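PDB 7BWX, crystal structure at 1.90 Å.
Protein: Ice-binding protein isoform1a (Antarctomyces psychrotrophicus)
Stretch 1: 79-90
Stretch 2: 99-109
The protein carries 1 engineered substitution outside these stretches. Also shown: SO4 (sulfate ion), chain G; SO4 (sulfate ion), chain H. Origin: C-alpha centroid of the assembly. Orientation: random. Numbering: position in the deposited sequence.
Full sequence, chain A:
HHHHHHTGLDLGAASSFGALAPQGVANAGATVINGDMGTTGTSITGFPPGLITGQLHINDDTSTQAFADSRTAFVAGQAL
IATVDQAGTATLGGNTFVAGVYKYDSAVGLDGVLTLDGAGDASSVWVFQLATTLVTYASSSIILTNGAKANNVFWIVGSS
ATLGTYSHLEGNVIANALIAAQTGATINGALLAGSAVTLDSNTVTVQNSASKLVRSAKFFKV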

# COMPACT_ATOMS: atom_id res chain seq x y z
N ALA A 79 0.02 15.60 5.32
CA ALA A 79 -0.17 16.81 6.15
C ALA A 79 0.02 16.49 7.64
O ALA A 79 0.18 17.40 8.42
N LEU A 80 -0.06 15.24 8.05
CA LEU A 80 0.10 14.89 9.48
C LEU A 80 1.43 15.43 10.01
O LEU A 80 2.49 15.32 9.33
N ILE A 81 1.41 15.88 11.26
CA ILE A 81 2.66 16.22 11.99
C ILE A 81 3.34 14.91 12.41
O ILE A 81 2.69 14.11 13.04
N ALA A 82 4.62 14.76 12.11
CA ALA A 82 5.42 13.56 12.42
C ALA A 82 5.57 13.47 13.95
O ALA A 82 5.58 14.52 14.60
N THR A 83 5.50 12.26 14.50
CA THR A 83 5.83 11.99 15.91
C THR A 83 7.28 11.52 15.97
O THR A 83 7.85 11.63 17.04
N VAL A 84 7.84 10.99 14.87
CA VAL A 84 9.25 10.56 14.80
C VAL A 84 9.85 11.08 13.51
O VAL A 84 9.38 10.68 12.39
N ASP A 85 10.88 11.90 13.61
CA ASP A 85 11.60 12.43 12.44
C ASP A 85 12.80 11.54 12.17
O ASP A 85 13.71 11.57 13.00
N GLN A 86 12.82 10.81 11.05
CA GLN A 86 13.88 9.84 10.69
C GLN A 86 14.81 10.54 9.72
O GLN A 86 15.80 9.93 9.31
N ALA A 87 14.50 11.79 9.39
CA ALA A 87 15.34 12.63 8.51
C ALA A 87 15.86 11.79 7.32
O ALA A 87 15.02 11.29 6.57
N GLY A 88 17.17 11.68 7.09
CA GLY A 88 17.74 11.06 5.88
C GLY A 88 17.93 9.53 6.03
O GLY A 88 18.62 8.94 5.17
N THR A 89 17.40 8.89 7.09
CA THR A 89 17.50 7.39 7.25
C THR A 89 17.01 6.70 5.98
O THR A 89 15.92 7.02 5.52
N ALA A 90 17.81 5.83 5.39
CA ALA A 90 17.54 5.17 4.10
C ALA A 90 16.99 3.74 4.33
O ALA A 90 16.49 3.16 3.39
N ALA A 99 3.44 2.57 17.30
CA ALA A 99 2.50 3.50 16.66
C ALA A 99 3.20 4.84 16.47
O ALA A 99 3.87 5.32 17.39
N GLY A 100 3.06 5.45 15.31
CA GLY A 100 3.56 6.83 15.12
C GLY A 100 3.37 7.29 13.69
O GLY A 100 2.94 6.50 12.84
N VAL A 101 3.66 8.57 13.46
CA VAL A 101 3.83 9.19 12.13
C VAL A 101 5.32 9.37 11.96
O VAL A 101 5.94 10.22 12.68
N TYR A 102 5.91 8.58 11.08
CA TYR A 102 7.37 8.51 10.85
C TYR A 102 7.69 9.27 9.56
O TYR A 102 7.17 8.87 8.46
N LYS A 103 8.49 10.32 9.67
CA LYS A 103 8.89 11.16 8.52
C LYS A 103 10.23 10.71 8.00
O LYS A 103 11.27 10.75 8.75
N TYR A 104 10.28 10.38 6.72
CA TYR A 104 11.51 10.07 5.97
C TYR A 104 11.66 11.07 4.84
O TYR A 104 10.75 11.12 3.94
N ASP A 105 12.81 11.76 4.78
CA ASP A 105 13.02 12.84 3.79
C ASP A 105 13.54 12.32 2.47
O ASP A 105 13.55 13.09 1.52
N SER A 106 14.03 11.09 2.38
CA SER A 106 14.62 10.64 1.11
C SER A 106 14.20 9.19 0.81
O SER A 106 13.38 8.66 1.55
N ALA A 107 14.76 8.62 -0.23
CA ALA A 107 14.47 7.27 -0.73
C ALA A 107 14.71 6.26 0.40
O ALA A 107 15.73 6.39 1.12
N VAL A 108 13.75 5.37 0.63
CA VAL A 108 13.88 4.33 1.68
C VAL A 108 13.78 2.96 1.04
O VAL A 108 13.05 2.78 0.03
N GLY A 109 14.49 2.02 1.65
CA GLY A 109 14.53 0.61 1.30
C GLY A 109 14.16 -0.23 2.48
O GLY A 109 14.40 0.20 3.62

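The two stretches run side by side in parallel, with Val84 paired to Tyr102 and Asp85 to Lys103. Backbone groups satisfy one another along this seam: Val101 O accepts from both Thr83 N (2.8 Å) and Val84 N (3.0 Å), Val84 O accepts from Lys103 N (2.9 Å), and Lys103 O accepts from Gln86 N (2.8 Å). Farther along, Asp105 N donates to Ala87 O and Gly109 N to Ala90 O, each at 2.9 Å.

At the start, Leu80 (m, t) points toward the partner, its CB 3.9 Å from CG1 of Val101 (t). Thr83, in the p rotamer, uses OG1 to accept from Val101 N at 3.0 Å; OG1 also hydrogen-bonds water 1 (2.7 Å), which donates to Ala99 O (2.9 Å). Gly100 leaves room for this hydroxyl, since a CB there would clash with OG1.

On one sheet face, Val84 (t) sets CG2 3.6 Å from CE2 of Tyr102 (m). The other face carries Asp85 (t) and Lys103, whose chain is extended at first and then turns (t, t, p, p). Lys103 NZ thereby forms salt bridges with Asp85 OD1 and Asp105 OD1, both at 3.1 Å, placing a cation between two carboxylates. Asp85 OD1 also accepts from Ala87 N (2.9 Å).

Gln86 (m, m) points toward stretch 2. Its CB lies over the face of the Tyr104 ring, 3.6 Å from the centroid, while its NE2 donates to Tyr104 OH at 3.3 Å. Gln86 O closes the type II' turn by accepting from Thr89 N (2.9 Å) and Thr89 OG1 (2.7 Å).

Water 2 accepts from Ser106 N (2.9 Å) and lies within donating distance of Ala87 O (2.8 Å) and Thr89 O (2.7 Å). Sulfates satisfy two remaining amides: Ala90 N donates to O1 of the chain G ion (3.0 Å), and Ala107 N to O4 of the chain H ion (2.8 Å).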

# COMPACT_ATOMS: atom_id res chain seq x y z
CB ALA A 79 -1.52 17.38 5.91
CB LEU A 80 0.02 13.38 9.68
CG LEU A 80 -1.36 12.73 9.54
CD1 LEU A 80 -1.20 11.22 9.56
CD2 LEU A 80 -2.32 13.18 10.65
CB ILE A 81 2.38 17.14 13.21
CG1 ILE A 81 1.53 18.37 12.85
CG2 ILE A 81 3.69 17.58 13.84
CD1 ILE A 81 2.19 19.25 11.80
CB ALA A 82 6.74 13.59 11.70
CB THR A 83 4.90 10.95 16.53
OG1 THR A 83 5.06 9.71 15.82
CG2 THR A 83 3.47 11.44 16.52
CB VAL A 84 9.40 9.03 14.87
CG1 VAL A 84 10.84 8.60 14.76
CG2 VAL A 84 8.73 8.42 16.09
CB ASP A 85 11.97 13.89 12.68
CG ASP A 85 12.69 14.56 11.53
OD1 ASP A 85 12.91 13.92 10.50
OD2 ASP A 85 13.02 15.75 11.69
CB GLN A 86 13.32 8.54 10.12
CG GLN A 86 12.33 7.82 11.01
CD GLN A 86 12.97 7.12 12.19
OE1 GLN A 86 13.68 7.77 12.96
NE2 GLN A 86 12.63 5.85 12.39
CB ALA A 87 16.42 13.28 9.34
CB THR A 89 16.65 6.88 8.41
OG1 THR A 89 17.10 7.58 9.57
CG2 THR A 89 16.73 5.38 8.62
CB ALA A 90 18.81 5.15 3.28
CB ALA A 99 1.23 3.64 17.44
CB VAL A 101 3.01 10.50 12.07
CG1 VAL A 101 3.03 11.14 10.68
CG2 VAL A 101 1.59 10.24 12.53
CB TYR A 102 7.82 7.06 10.72
CG TYR A 102 7.71 6.28 12.01
CD1 TYR A 102 6.52 5.76 12.45
CD2 TYR A 102 8.83 6.06 12.80
CE1 TYR A 102 6.43 5.04 13.64
CE2 TYR A 102 8.75 5.43 14.02
CZ TYR A 102 7.56 4.89 14.43
OH TYR A 102 7.50 4.25 15.64
CB LYS A 103 8.87 12.64 8.94
CG LYS A 103 9.44 13.63 7.94
CD LYS A 103 9.14 15.09 8.31
CE LYS A 103 10.18 15.71 9.21
NZ LYS A 103 11.48 15.86 8.50
CB TYR A 104 11.50 8.64 5.45
CG TYR A 104 11.58 7.58 6.53
CD1 TYR A 104 10.47 7.19 7.25
CD2 TYR A 104 12.79 6.97 6.83
CE1 TYR A 104 10.53 6.23 8.25
CE2 TYR A 104 12.87 5.99 7.81
CZ TYR A 104 11.74 5.63 8.53
OH TYR A 104 11.85 4.65 9.47
CB ASP A 105 14.02 13.87 4.27
CG ASP A 105 13.68 14.47 5.61
OD1 ASP A 105 12.47 14.66 5.87
OD2 ASP A 105 14.65 14.76 6.36
CB SER A 106 16.11 10.91 1.20
OG SER A 106 16.69 10.06 2.18
CB ALA A 107 15.30 6.98 -1.94
CB VAL A 108 12.87 4.48 2.82
CG1 VAL A 108 12.93 5.86 3.46
CG2 VAL A 108 11.46 4.20 2.37
S SO4 G . 20.64 4.39 7.19
O1 SO4 G . 20.57 5.63 6.42
O2 SO4 G . 21.49 3.47 6.49
O3 SO4 G . 19.32 3.82 7.36
O4 SO4 G . 21.16 4.67 8.51
S SO4 H . 15.95 10.64 -3.25
O1 SO4 H . 14.72 10.05 -3.80
O2 SO4 H . 17.09 10.00 -3.86
O3 SO4 H . 15.95 12.06 -3.55
O4 SO4 H . 16.07 10.46 -1.80
O HOH W 1 5.13 7.92 17.83
O HOH W 2 14.99 9.37 4.56